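Local coordinates for protein TRAP dicarboxylate transporter-DctP subunit (Desulfovibrio salexigens, PDB 4N6D) that probably binds a small organic acid in the periplasm and hands it to a TRAP-type membrane transporter for uptake, at residues 134-138 and 139-143; 242-245 and 246-249; 256-259 and 260-263. All coordinates share one frame; numbering follows the deposited sequence.

Contact 1: 134-138 and 139-143; sequences KEFKR and FKVLT. With I3C (5-amino-2,4,6-triiodobenzene-1,3-dicarboxylic acid), chain C.
F136 and V141 meet obliquely where a turn feeds into a strand: the CG2 branch of V141 comes to 3.6 Å from CG of the F136 ring and about as near to its CB. V141 CG2 lies beside its own backbone N while CG1 is anti to that N (chi1 177°), which leaves CG2 as the methyl turned to the phenyl. F139 is approached differently. Over the centre of one ring face sits CB of R138, 4.2 Å from the F139 centroid, a CH-pi contact between chain neighbours. Between the two phenylalanines the backbone closes on itself, F139 N donating to F136 O at 3.0 Å. Both rings go inward, F139 against L80, V83 and M84 of helix 79-85 and F136 against F102, whereas the R138 chain, bent at chi2, leads outward. K137 CE lies over one face of its guanidinium and iodine I2 of the triiodinated phasing ligand over the opposite one, each offset toward the rim; NH2 is 3.3 Å from the ligand's N13. The F136-F139 bond closes a type I beta turn, its type set by the backbone angles of K137 and R138, leading into strand 139-146, an outermost strand of the five-stranded sheet.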
ATOM      1  N   LYS A 134       4.949 -18.210  -7.471  1.00 11.74           N
ATOM      2  CA  LYS A 134       4.241 -19.360  -6.940  1.00 11.15           C
ATOM      3  C   LYS A 134       3.595 -19.093  -5.587  1.00 12.24           C
ATOM      4  O   LYS A 134       2.743 -19.884  -5.133  1.00 12.11           O
ATOM      5  CB  LYS A 134       5.175 -20.558  -6.858  1.00 20.05           C
ATOM      6  CG  LYS A 134       6.469 -20.290  -6.153  1.00 24.19           C
ATOM      7  CD  LYS A 134       7.431 -21.458  -6.349  1.00 32.87           C
ATOM      8  CE  LYS A 134       7.431 -22.362  -5.142  1.00 38.93           C
ATOM      9  NZ  LYS A 134       8.005 -21.689  -3.948  1.00 45.16           N
ATOM     10  N   GLU A 135       3.978 -17.994  -4.935  1.00 10.26           N
ATOM     11  CA  GLU A 135       3.323 -17.615  -3.686  1.00  9.93           C
ATOM     12  C   GLU A 135       1.814 -17.445  -3.856  1.00  9.98           C
ATOM     13  O   GLU A 135       1.039 -17.540  -2.873  1.00 11.08           O
ATOM     14  CB  GLU A 135       3.932 -16.336  -3.101  1.00  8.35           C
ATOM     15  CG  GLU A 135       3.817 -15.118  -3.976  1.00  6.75           C
ATOM     16  CD  GLU A 135       4.994 -14.152  -3.817  1.00  7.78           C
ATOM     17  OE1 GLU A 135       6.130 -14.626  -3.614  1.00  8.81           O
ATOM     18  OE2 GLU A 135       4.762 -12.932  -3.895  1.00  8.50           O
ATOM     19  N   PHE A 136       1.377 -17.206  -5.087  1.00  9.20           N
ATOM     20  CA  PHE A 136      -0.060 -17.044  -5.353  1.00  9.03           C
ATOM     21  C   PHE A 136      -0.692 -18.229  -6.064  1.00 10.07           C
ATOM     22  O   PHE A 136      -1.824 -18.141  -6.522  1.00 11.62           O
ATOM     23  CB  PHE A 136      -0.330 -15.772  -6.164  1.00 11.71           C
ATOM     24  CG  PHE A 136      -0.133 -14.505  -5.387  1.00  9.83           C
ATOM     25  CD1 PHE A 136      -0.995 -14.181  -4.364  1.00 13.16           C
ATOM     26  CD2 PHE A 136       0.905 -13.638  -5.687  1.00 14.93           C
ATOM     27  CE1 PHE A 136      -0.825 -13.004  -3.643  1.00 16.69           C
ATOM     28  CE2 PHE A 136       1.078 -12.452  -4.948  1.00 14.85           C
ATOM     29  CZ  PHE A 136       0.216 -12.160  -3.943  1.00 13.73           C
ATOM     30  N   LYS A 137       0.017 -19.343  -6.139  1.00 10.46           N
ATOM     31  CA  LYS A 137      -0.418 -20.457  -6.977  1.00 12.73           C
ATOM     32  C   LYS A 137      -1.759 -21.074  -6.582  1.00 14.52           C
ATOM     33  O   LYS A 137      -2.425 -21.694  -7.421  1.00 13.10           O
ATOM     34  CB  LYS A 137       0.646 -21.560  -6.995  1.00 18.64           C
ATOM     35  CG  LYS A 137       0.697 -22.379  -5.705  1.00 20.05           C
ATOM     36  CD  LYS A 137       1.662 -23.553  -5.810  1.00 31.87           C
ATOM     37  CE  LYS A 137       1.010 -24.859  -5.379  1.00 39.77           C
ATOM     38  NZ  LYS A 137       1.882 -25.621  -4.424  1.00 45.20           N
ATOM     39  N   ARG A 138      -2.172 -20.893  -5.333  1.00 10.34           N
ATOM     40  CA  ARG A 138      -3.426 -21.469  -4.849  1.00 12.56           C
ATOM     41  C   ARG A 138      -4.643 -20.640  -5.221  1.00 11.49           C
ATOM     42  O   ARG A 138      -5.778 -21.087  -5.025  1.00 11.04           O
ATOM     43  CB  ARG A 138      -3.381 -21.602  -3.343  1.00 16.47           C
ATOM     44  CG  ARG A 138      -2.250 -22.482  -2.879  1.00 23.63           C
ATOM     45  CD  ARG A 138      -2.742 -23.756  -2.297  1.00 25.99           C
ATOM     46  NE  ARG A 138      -1.635 -24.483  -1.683  1.00 22.36           N
ATOM     47  CZ  ARG A 138      -1.135 -25.628  -2.119  1.00 25.27           C
ATOM     48  NH1 ARG A 138      -0.123 -26.190  -1.464  1.00 27.04           N
ATOM     49  NH2 ARG A 138      -1.643 -26.218  -3.196  1.00 29.55           N
ATOM     50  N   PHE A 139      -4.407 -19.435  -5.730  1.00 10.58           N
ATOM     51  CA  PHE A 139      -5.486 -18.473  -5.965  1.00 10.59           C
ATOM     52  C   PHE A 139      -5.515 -17.957  -7.387  1.00 10.31           C
ATOM     53  O   PHE A 139      -4.512 -18.024  -8.100  1.00 11.72           O
ATOM     54  CB  PHE A 139      -5.301 -17.253  -5.062  1.00 11.93           C
ATOM     55  CG  PHE A 139      -5.185 -17.588  -3.622  1.00  9.30           C
ATOM     56  CD1 PHE A 139      -6.292 -18.004  -2.904  1.00  9.38           C
ATOM     57  CD2 PHE A 139      -3.976 -17.481  -2.974  1.00 10.92           C
ATOM     58  CE1 PHE A 139      -6.185 -18.315  -1.550  1.00 11.20           C
ATOM     59  CE2 PHE A 139      -3.860 -17.810  -1.632  1.00 14.08           C
ATOM     60  CZ  PHE A 139      -4.953 -18.220  -0.924  1.00 11.48           C
ATOM     61  N   LYS A 140      -6.655 -17.424  -7.798  1.00  9.51           N
ATOM     62  CA  LYS A 140      -6.676 -16.467  -8.896  1.00  8.99           C
ATOM     63  C   LYS A 140      -6.409 -15.085  -8.306  1.00  9.78           C
ATOM     64  O   LYS A 140      -7.096 -14.661  -7.377  1.00  8.64           O
ATOM     65  CB  LYS A 140      -8.023 -16.463  -9.604  1.00  9.82           C
ATOM     66  CG  LYS A 140      -8.168 -15.293 -10.594  1.00  8.95           C
ATOM     67  CD  LYS A 140      -7.204 -15.395 -11.771  1.00 14.32           C
ATOM     68  CE  LYS A 140      -7.461 -14.262 -12.753  1.00 17.67           C
ATOM     69  NZ  LYS A 140      -6.716 -14.424 -14.015  1.00 20.28           N
ATOM     70  N   VAL A 141      -5.394 -14.395  -8.817  1.00  9.27           N
ATOM     71  CA  VAL A 141      -5.132 -13.035  -8.392  1.00  6.86           C
ATOM     72  C   VAL A 141      -5.969 -12.091  -9.252  1.00  9.07           C
ATOM     73  O   VAL A 141      -5.717 -11.964 -10.458  1.00 10.49           O
ATOM     74  CB  VAL A 141      -3.640 -12.693  -8.480  1.00  7.65           C
ATOM     75  CG1 VAL A 141      -3.408 -11.247  -8.103  1.00  8.70           C
ATOM     76  CG2 VAL A 141      -2.826 -13.624  -7.566  1.00 11.01           C
ATOM     77  N   LEU A 142      -6.986 -11.477  -8.653  1.00  7.21           N
ATOM     78  CA  LEU A 142      -7.942 -10.662  -9.405  1.00  6.39           C
ATOM     79  C   LEU A 142      -7.393  -9.273  -9.695  1.00  7.44           C
ATOM     80  O   LEU A 142      -7.692  -8.704 -10.746  1.00  8.37           O
ATOM     81  CB  LEU A 142      -9.264 -10.516  -8.647  1.00  8.60           C
ATOM     82  CG  LEU A 142     -10.035 -11.829  -8.555  1.00  7.23           C
ATOM     83  CD1 LEU A 142     -11.244 -11.610  -7.675  1.00  7.39           C
ATOM     84  CD2 LEU A 142     -10.446 -12.266  -9.928  1.00  8.00           C
ATOM     85  N   THR A 143      -6.681  -8.699  -8.733  1.00  7.59           N
ATOM     86  CA  THR A 143      -5.994  -7.413  -8.932  1.00  7.18           C
ATOM     87  C   THR A 143      -4.984  -7.238  -7.802  1.00  7.81           C
ATOM     88  O   THR A 143      -4.938  -8.037  -6.864  1.00  6.81           O
ATOM     89  CB  THR A 143      -6.954  -6.182  -9.021  1.00  7.93           C
ATOM     90  OG1 THR A 143      -6.226  -5.053  -9.530  1.00  8.11           O
ATOM     91  CG2 THR A 143      -7.537  -5.841  -7.674  1.00  9.24           C
TER
HETATM   92  I3  I3C C 402      -4.312 -31.256  -2.697  0.66 23.13           I
HETATM   93  I2  I3C C 402      -3.365 -26.420   0.849  0.66 22.85           I
HETATM   94  I1  I3C C 402      -8.523 -29.439   1.152  0.66 34.75           I
HETATM   95  O8  I3C C 402      -6.900 -32.278  -0.528  0.66 22.53           O
HETATM   96  O9  I3C C 402      -7.941 -30.946  -1.939  0.66 28.10           O
HETATM   97  C10 I3C C 402      -6.277 -27.258   1.770  0.66 23.24           C
HETATM   98  N13 I3C C 402      -2.781 -28.692  -1.379  0.66 30.53           N
HETATM   99  C1  I3C C 402      -6.170 -30.044  -0.652  0.66 24.20           C
HETATM  100  C6  I3C C 402      -4.915 -29.892  -1.211  0.66 14.95           C
HETATM  101  C5  I3C C 402      -4.077 -28.865  -0.810  0.66 26.74           C
HETATM  102  C4  I3C C 402      -4.533 -28.018   0.170  0.66 20.17           C
HETATM  103  C3  I3C C 402      -5.789 -28.173   0.719  0.66 19.18           C
HETATM  104  C2  I3C C 402      -6.611 -29.191   0.321  0.66 26.74           C
HETATM  105  C7  I3C C 402      -7.057 -31.150  -1.069  0.66 24.07           C
HETATM  106  O11 I3C C 402      -6.935 -26.226   1.481  0.66 27.37           O
HETATM  107  O12 I3C C 402      -6.021 -27.555   2.962  0.66 21.67           O

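Contact 2: 242-245 and 246-249; sequences NSWN and SLPD
S246 and L247 turn back on the last turn of helix 241-245, and several polar bonds run to carbonyl oxygens. The hydroxyl OG of S246 donates to S243 O at 2.7 Å, a short bond arriving tilted from the carbonyl plane. With chi1 at 79°, OG sits between its own backbone N and carbonyl carbon, and from there it reaches back over one turn. The backbone N of S246 also points at this end of the helix: it donates to N242 O at 3.2 Å, the regular i to i+4 bond, and makes a weak, more bent approach to S243 O at 3.3 Å. One step on, L247 N donates to W244 O at 3.0 Å, spanning three residues instead of four as the helix gives way to the loop.

Apolar contact runs alongside. Methyl CD1 of L247 lies 3.7 Å from W244 CE3 and close to CZ3, on the six-membered part of the indole, the two side chains crossing at about a right angle. CG of L247 rests against S243 O and W244 O. The indole continues onto K252 and N256 of helix 249-285, while L247 reaches L255, M239 and I30 and is buried. The hydroxyl of S243 is engaged elsewhere, with D89.

Chemically, the last carbonyls of a short helix have run out of helical N-H donors, and the chain supplies substitutes: S243 O receives a hydroxyl as well as a weak N-H, and W244 O takes the amide of the very residue whose side chain packs on the indole, so hydrogen bonding and hydrophobic burial fix the same turn.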
ATOM      1  N   ASN A 242     -11.574 -22.917  -6.773  1.00 11.14           N
ATOM      2  CA  ASN A 242     -12.822 -23.547  -7.194  1.00 10.14           C
ATOM      3  C   ASN A 242     -13.859 -22.526  -7.663  1.00 10.72           C
ATOM      4  O   ASN A 242     -14.560 -22.732  -8.657  1.00  9.21           O
ATOM      5  CB  ASN A 242     -13.380 -24.413  -6.066  1.00 12.23           C
ATOM      6  CG  ASN A 242     -12.472 -25.563  -5.732  1.00 18.11           C
ATOM      7  OD1 ASN A 242     -11.813 -25.571  -4.696  1.00 28.03           O
ATOM      8  ND2 ASN A 242     -12.432 -26.537  -6.595  1.00 15.12           N
ATOM      9  N   SER A 243     -13.950 -21.404  -6.954  1.00  9.45           N
ATOM     10  CA  SER A 243     -14.823 -20.329  -7.386  1.00  7.67           C
ATOM     11  C   SER A 243     -14.445 -19.791  -8.765  1.00  9.21           C
ATOM     12  O   SER A 243     -15.314 -19.587  -9.611  1.00  9.42           O
ATOM     13  CB  SER A 243     -14.830 -19.194  -6.354  1.00 11.20           C
ATOM     14  OG  SER A 243     -15.170 -19.699  -5.055  1.00 12.28           O
ATOM     15  N   TRP A 244     -13.153 -19.540  -8.992  1.00  9.72           N
ATOM     16  CA  TRP A 244     -12.675 -19.090 -10.298  1.00  8.36           C
ATOM     17  C   TRP A 244     -13.000 -20.108 -11.391  1.00  9.76           C
ATOM     18  O   TRP A 244     -13.512 -19.772 -12.476  1.00  9.27           O
ATOM     19  CB  TRP A 244     -11.159 -18.847 -10.234  1.00  7.68           C
ATOM     20  CG  TRP A 244     -10.562 -18.546 -11.567  1.00 10.14           C
ATOM     21  CD1 TRP A 244      -9.766 -19.371 -12.319  1.00 12.22           C
ATOM     22  CD2 TRP A 244     -10.739 -17.349 -12.334  1.00 10.53           C
ATOM     23  NE1 TRP A 244      -9.422 -18.745 -13.501  1.00 14.05           N
ATOM     24  CE2 TRP A 244     -10.018 -17.510 -13.536  1.00 13.97           C
ATOM     25  CE3 TRP A 244     -11.437 -16.156 -12.123  1.00  9.46           C
ATOM     26  CZ2 TRP A 244      -9.959 -16.511 -14.507  1.00 14.13           C
ATOM     27  CZ3 TRP A 244     -11.377 -15.170 -13.094  1.00 10.51           C
ATOM     28  CH2 TRP A 244     -10.656 -15.362 -14.273  1.00 12.66           C
ATOM     29  N   ASN A 245     -12.724 -21.368 -11.095  1.00  9.73           N
ATOM     30  CA  ASN A 245     -12.922 -22.439 -12.077  1.00 10.02           C
ATOM     31  C   ASN A 245     -14.360 -22.496 -12.577  1.00 12.04           C
ATOM     32  O   ASN A 245     -14.615 -22.829 -13.741  1.00 11.87           O
ATOM     33  CB  ASN A 245     -12.567 -23.786 -11.457  1.00 11.70           C
ATOM     34  CG  ASN A 245     -11.082 -23.972 -11.236  1.00 10.78           C
ATOM     35  OD1 ASN A 245     -10.234 -23.178 -11.680  1.00 11.91           O
ATOM     36  ND2 ASN A 245     -10.746 -25.061 -10.564  1.00 10.77           N
ATOM     37  N   SER A 246     -15.291 -22.177 -11.675  1.00 11.58           N
ATOM     38  CA  SER A 246     -16.723 -22.265 -11.933  1.00 12.43           C
ATOM     39  C   SER A 246     -17.238 -21.205 -12.890  1.00 13.65           C
ATOM     40  O   SER A 246     -18.359 -21.329 -13.396  1.00 13.24           O
ATOM     41  CB  SER A 246     -17.500 -22.163 -10.607  1.00 13.47           C
ATOM     42  OG  SER A 246     -17.596 -20.819 -10.166  1.00 13.77           O
ATOM     43  N   LEU A 247     -16.451 -20.159 -13.128  1.00 10.23           N
ATOM     44  CA  LEU A 247     -16.915 -19.036 -13.934  1.00  9.19           C
ATOM     45  C   LEU A 247     -16.856 -19.353 -15.424  1.00 13.22           C
ATOM     46  O   LEU A 247     -15.877 -19.910 -15.888  1.00 15.52           O
ATOM     47  CB  LEU A 247     -16.071 -17.786 -13.659  1.00 10.82           C
ATOM     48  CG  LEU A 247     -15.950 -17.333 -12.212  1.00 11.35           C
ATOM     49  CD1 LEU A 247     -15.092 -16.074 -12.098  1.00  8.92           C
ATOM     50  CD2 LEU A 247     -17.355 -17.080 -11.661  1.00 11.58           C
ATOM     51  N   PRO A 248     -17.907 -18.988 -16.178  1.00 10.68           N
ATOM     52  CA  PRO A 248     -17.861 -19.178 -17.632  1.00 13.09           C
ATOM     53  C   PRO A 248     -16.781 -18.305 -18.260  1.00 15.28           C
ATOM     54  O   PRO A 248     -16.389 -17.300 -17.674  1.00 13.15           O
ATOM     55  CB  PRO A 248     -19.233 -18.686 -18.100  1.00 17.54           C
ATOM     56  CG  PRO A 248     -20.073 -18.574 -16.889  1.00 22.98           C
ATOM     57  CD  PRO A 248     -19.170 -18.376 -15.732  1.00 14.78           C
ATOM     58  N   ASP A 249     -16.318 -18.660 -19.448  1.00 17.04           N
ATOM     59  CA  ASP A 249     -15.241 -17.906 -20.080  1.00 15.65           C
ATOM     60  C   ASP A 249     -15.529 -16.418 -20.263  1.00 15.56           C
ATOM     61  O   ASP A 249     -14.622 -15.586 -20.134  1.00 14.98           O
ATOM     62  CB  ASP A 249     -14.905 -18.537 -21.436  1.00 14.91           C
ATOM     63  CG  ASP A 249     -14.043 -19.784 -21.297  1.00 27.17           C
ATOM     64  OD1 ASP A 249     -13.382 -19.938 -20.248  1.00 22.54           O
ATOM     65  OD2 ASP A 249     -14.010 -20.593 -22.241  1.00 33.30           O
TER

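Contact 3: 256-259 and 260-263; sequences NDLG and REQA
L258 and Q262 meet on the tightly packed side of this helical stretch, where Q262 N donates to L258 O at 2.8 Å and Q262 CB presses on the same oxygen at 3.1 Å. One residue along, A263 N donates to G259 O at 3.2 Å, and the methyl CB of A263 rests near that carbonyl too. G259 O is gripped a second time, by the hydroxyl of T143 from strand 139-146, so one carbonyl serves both its helix and a strand of the sheet. Q262 leaves the backbone with CG anti to N (chi1 -169°) and then bends at chi2; its amide finds Q47 and R50 of helix 43-58, and L258 packs on W51 and V55 of that helix.

This lies in the first half of helix 249-285, the long helix that runs along the periplasmic binding protein fold of the DctP family. The i to i+4 pattern holds on its buried side, but on the other R260 N and E261 N both miss the carbonyl four residues back, and G259 N takes N256 O three residues back.

Water 1 stands between R260 N and N256 O, accepting from the first and donating to the second, both at 2.9 Å, so that the backbone is hydrated at this point. The R260 side chain is better packed: extended from CG to NE, it runs along L122 and W125 to a salt bridge with D126 and a hydrogen bond with Y336. E261 lies back along the helix: its CG is 3.3 Å from D257 O, and OE1 passes 3.7 Å from the L258 methyl CD2 on its way to a salt bridge with R58. D257 turns its carboxylate outward to K253, and the two acids keep their like charges 5.9 Å apart, OD2 of D257 to OE2 of E261.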
ATOM      1  N   ASN A 256     -10.610 -10.792 -15.809  1.00  8.36           N
ATOM      2  CA  ASN A 256      -9.235 -10.707 -16.247  1.00  7.64           C
ATOM      3  C   ASN A 256      -8.950  -9.298 -16.719  1.00 10.48           C
ATOM      4  O   ASN A 256      -7.941  -8.705 -16.343  1.00 10.57           O
ATOM      5  CB  ASN A 256      -8.969 -11.687 -17.379  1.00  9.70           C
ATOM      6  CG  ASN A 256      -8.650 -13.069 -16.884  1.00 12.72           C
ATOM      7  OD1 ASN A 256      -8.187 -13.235 -15.766  1.00 13.86           O
ATOM      8  ND2 ASN A 256      -8.873 -14.068 -17.724  1.00 14.41           N
ATOM      9  N   ASP A 257      -9.845  -8.751 -17.538  1.00  9.17           N
ATOM     10  CA  ASP A 257      -9.657  -7.385 -18.030  1.00 11.00           C
ATOM     11  C   ASP A 257      -9.642  -6.347 -16.910  1.00  9.55           C
ATOM     12  O   ASP A 257      -8.938  -5.328 -16.981  1.00 15.09           O
ATOM     13  CB  ASP A 257     -10.743  -7.026 -19.042  1.00 14.95           C
ATOM     14  CG  ASP A 257     -10.546  -7.714 -20.387  1.00 19.61           C
ATOM     15  OD1 ASP A 257      -9.457  -8.244 -20.632  1.00 19.91           O
ATOM     16  OD2 ASP A 257     -11.479  -7.710 -21.199  1.00 23.43           O
ATOM     17  N   LEU A 258     -10.400  -6.597 -15.846  1.00  8.08           N
ATOM     18  CA  LEU A 258     -10.388  -5.693 -14.706  1.00  7.91           C
ATOM     19  C   LEU A 258      -9.108  -5.713 -13.857  1.00  8.77           C
ATOM     20  O   LEU A 258      -8.933  -4.886 -12.975  1.00  9.26           O
ATOM     21  CB  LEU A 258     -11.587  -5.961 -13.789  1.00  7.95           C
ATOM     22  CG  LEU A 258     -12.860  -5.260 -14.216  1.00 12.45           C
ATOM     23  CD1 LEU A 258     -14.064  -5.914 -13.541  1.00 10.91           C
ATOM     24  CD2 LEU A 258     -12.786  -3.753 -13.921  1.00 12.53           C
ATOM     25  N   GLY A 259      -8.206  -6.657 -14.080  1.00  8.47           N
ATOM     26  CA  GLY A 259      -7.054  -6.737 -13.191  1.00  9.31           C
ATOM     27  C   GLY A 259      -6.195  -5.477 -13.252  1.00  8.08           C
ATOM     28  O   GLY A 259      -5.952  -4.804 -12.244  1.00  9.32           O
ATOM     29  N   ARG A 260      -5.713  -5.153 -14.442  1.00  7.56           N
ATOM     30  CA  ARG A 260      -4.916  -3.940 -14.599  1.00  7.85           C
ATOM     31  C   ARG A 260      -5.756  -2.685 -14.348  1.00  7.96           C
ATOM     32  O   ARG A 260      -5.299  -1.731 -13.706  1.00  8.46           O
ATOM     33  CB  ARG A 260      -4.288  -3.871 -15.993  1.00  8.97           C
ATOM     34  CG  ARG A 260      -3.307  -2.732 -16.115  1.00 11.64           C
ATOM     35  CD  ARG A 260      -3.106  -2.351 -17.571  1.00 19.90           C
ATOM     36  NE  ARG A 260      -2.349  -1.107 -17.659  1.00 29.86           N
ATOM     37  CZ  ARG A 260      -1.045  -1.032 -17.470  1.00 29.81           C
ATOM     38  NH1 ARG A 260      -0.357  -2.138 -17.228  1.00 35.53           N
ATOM     39  NH2 ARG A 260      -0.426   0.143 -17.553  1.00 28.19           N
ATOM     40  N   GLU A 261      -6.985  -2.682 -14.844  1.00  9.23           N
ATOM     41  CA  GLU A 261      -7.852  -1.524 -14.701  1.00  8.63           C
ATOM     42  C   GLU A 261      -8.044  -1.203 -13.228  1.00  9.78           C
ATOM     43  O   GLU A 261      -8.018  -0.045 -12.822  1.00  9.50           O
ATOM     44  CB  GLU A 261      -9.235  -1.772 -15.298  1.00 11.52           C
ATOM     45  CG  GLU A 261      -9.280  -2.032 -16.775  1.00 18.39           C
ATOM     46  CD  GLU A 261     -10.705  -2.017 -17.318  1.00 21.65           C
ATOM     47  OE1 GLU A 261     -11.590  -1.486 -16.616  1.00 15.74           O
ATOM     48  OE2 GLU A 261     -10.916  -2.518 -18.450  1.00 22.18           O
ATOM     49  N   GLN A 262      -8.300  -2.228 -12.423  1.00  9.43           N
ATOM     50  CA  GLN A 262      -8.596  -1.998 -11.014  1.00  8.66           C
ATOM     51  C   GLN A 262      -7.356  -1.557 -10.242  1.00  8.51           C
ATOM     52  O   GLN A 262      -7.459  -0.778  -9.287  1.00  8.23           O
ATOM     53  CB  GLN A 262      -9.260  -3.231 -10.382  1.00  7.24           C
ATOM     54  CG  GLN A 262      -9.836  -2.997  -9.002  1.00  9.51           C
ATOM     55  CD  GLN A 262     -11.021  -2.084  -9.022  1.00  9.55           C
ATOM     56  OE1 GLN A 262     -11.580  -1.813 -10.071  1.00 11.73           O
ATOM     57  NE2 GLN A 262     -11.431  -1.622  -7.850  1.00  8.62           N
ATOM     58  N   ALA A 263      -6.186  -2.049 -10.641  1.00  8.59           N
ATOM     59  CA  ALA A 263      -4.936  -1.588 -10.049  1.00  7.00           C
ATOM     60  C   ALA A 263      -4.813  -0.063 -10.273  1.00  9.38           C
ATOM     61  O   ALA A 263      -4.544   0.711  -9.340  1.00  8.86           O
ATOM     62  CB  ALA A 263      -3.745  -2.329 -10.676  1.00  8.51           C
TER
HETATM   63  O   HOH W   1      -5.769  -6.863 -16.755  1.00 11.24           O
HETATM   64  O   HOH W   2      -9.168  -3.531 -19.821  1.00 30.40           O

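How the contacts relate
Contacts 1, 2 and 3 follow in that order along the chain. Centres of contacts 1 and 2, and of 1 and 3, lie about 14 Å apart; those of 2 and 3 are about 17 Å apart. K140 of strand 139-146 touches both of the others: K140 CE meets W244 CH2 at 3.7 Å, while K140 NZ probably bonds N256 OD1 at 2.6 Å. Contacts 2 and 3 also meet directly, W244 CH2 lying 3.6 Å from N256 OD1. Helix 241-245 follows strand 234-240, the sheet neighbour of 139-146, and its loop leads into helix 249-285. These contacts place the first half of helix 249-285 against strand 139-146, at the edge of the five-stranded sheet of this solute-binding fold.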